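Benzoylformate Decarboxylase (Polynucleobacter necessarius, PDB 4K9Q) probably decarboxylates benzoylformate to benzaldehyde and carbon dioxide, using thiamine diphosphate and a magnesium ion. Local coordinates at residues L412-V416 and S417-R421. Sequence-based numbering, arbitrary orientation.
Sequences LGEEV and SGRNR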
# COMPACT_ATOMS: atom_id res chain seq x y z
N LEU A 412 19.49 6.97 29.43
CA LEU A 412 18.55 8.04 29.78
C LEU A 412 17.48 7.50 30.72
O LEU A 412 17.06 8.17 31.66
CB LEU A 412 17.91 8.64 28.51
CG LEU A 412 18.83 9.48 27.62
CD1 LEU A 412 18.10 9.89 26.36
CD2 LEU A 412 19.36 10.73 28.36
N GLY A 413 17.05 6.26 30.47
CA GLY A 413 16.08 5.59 31.32
C GLY A 413 16.57 5.37 32.74
O GLY A 413 15.81 5.50 33.70
N GLU A 414 17.84 5.01 32.88
CA GLU A 414 18.45 4.84 34.20
C GLU A 414 18.43 6.14 34.98
O GLU A 414 18.31 6.14 36.20
CB GLU A 414 19.89 4.33 34.08
CG GLU A 414 19.98 2.88 33.61
CD GLU A 414 19.21 1.95 34.54
OE1 GLU A 414 19.65 1.80 35.71
OE2 GLU A 414 18.17 1.39 34.13
N GLU A 415 18.56 7.27 34.29
CA GLU A 415 18.53 8.55 34.98
C GLU A 415 17.10 8.95 35.33
O GLU A 415 16.86 9.52 36.40
CB GLU A 415 19.26 9.64 34.18
CG GLU A 415 20.73 9.29 33.97
CD GLU A 415 21.54 10.41 33.35
OE1 GLU A 415 21.47 11.55 33.86
OE2 GLU A 415 22.26 10.15 32.36
N VAL A 416 16.16 8.66 34.45
CA VAL A 416 14.75 8.93 34.76
C VAL A 416 14.27 8.13 35.97
O VAL A 416 13.65 8.68 36.88
CB VAL A 416 13.83 8.66 33.56
CG1 VAL A 416 12.37 8.74 34.00
CG2 VAL A 416 14.11 9.67 32.44
N SER A 417 14.57 6.84 35.99
CA SER A 417 14.14 5.99 37.09
C SER A 417 14.91 6.35 38.35
O SER A 417 14.40 6.24 39.46
CB SER A 417 14.36 4.52 36.76
OG SER A 417 15.73 4.19 36.86
N GLY A 418 16.14 6.80 38.15
CA GLY A 418 17.01 7.16 39.26
C GLY A 418 17.92 6.03 39.69
O GLY A 418 18.74 6.21 40.58
N ARG A 419 17.79 4.87 39.05
CA ARG A 419 18.60 3.71 39.41
C ARG A 419 20.07 3.90 39.03
O ARG A 419 20.98 3.45 39.75
CB ARG A 419 18.03 2.46 38.76
CG ARG A 419 18.56 1.18 39.33
CD ARG A 419 17.74 0.02 38.84
NE ARG A 419 18.34 -1.25 39.21
CZ ARG A 419 17.92 -2.43 38.76
NH1 ARG A 419 16.89 -2.48 37.94
NH2 ARG A 419 18.53 -3.55 39.14
N ASN A 420 20.29 4.56 37.91
CA ASN A 420 21.63 4.98 37.49
C ASN A 420 22.69 3.89 37.30
O ASN A 420 23.87 4.11 37.57
CB ASN A 420 22.15 6.11 38.39
CG ASN A 420 21.45 7.42 38.09
OD1 ASN A 420 21.60 7.97 37.00
ND2 ASN A 420 20.66 7.91 39.05
N ARG A 421 22.27 2.73 36.81
CA ARG A 421 23.23 1.70 36.45
C ARG A 421 24.01 2.12 35.21
O ARG A 421 23.44 2.73 34.30
CB ARG A 421 22.51 0.39 36.16
CG ARG A 421 21.80 -0.22 37.36
CD ARG A 421 20.98 -1.43 36.94
NE ARG A 421 19.85 -1.03 36.10
CZ ARG A 421 19.08 -1.89 35.44
NH1 ARG A 421 19.33 -3.19 35.51
NH2 ARG A 421 18.07 -1.45 34.70
O HOH W 1 15.92 1.77 35.66
O HOH W 2 18.86 10.34 38.38
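Glu414 and Arg421 form a side-on salt bridge that closes the turn at the end of the helix. Arg421 NE reaches Glu414 OE1 at 2.9 Å and Arg421 NH2 reaches Glu414 OE2, also at 2.9 Å; both oxygens lie near the guanidinium plane, but the nitrogens come in above the carboxylate plane. The anti lone pair of Glu414 OE1 takes a further bond from Arg421 N at 3.0 Å. Bends at chi2 (-57°) in Glu414 and chi3 (-68°) in Arg421 bring the two side chains together. A water links Glu414 OE2 to Ser417 OG, which accepts from Arg419 N at 3.1 Å in an ST turn. With an alanine at Glu414, the Arg421 guanidinium would probably lose this acid partner, and Arg421 N its acceptor. Gly418 N and Asn420 N approach Glu414 O from opposite faces, and Gly418, just past the helix, leaves helical geometry with positive phi. Arg419 NH1 lies over the Arg421 guanidinium, 3.4 Å above its plane, while Glu366 pairs with Arg419 NH2. Here helix 403-417 hands over to strand 423-428, with Glu414 and Arg421 against Val368 of strand 368-372 and Val416 against Leu61 of helix 47-61.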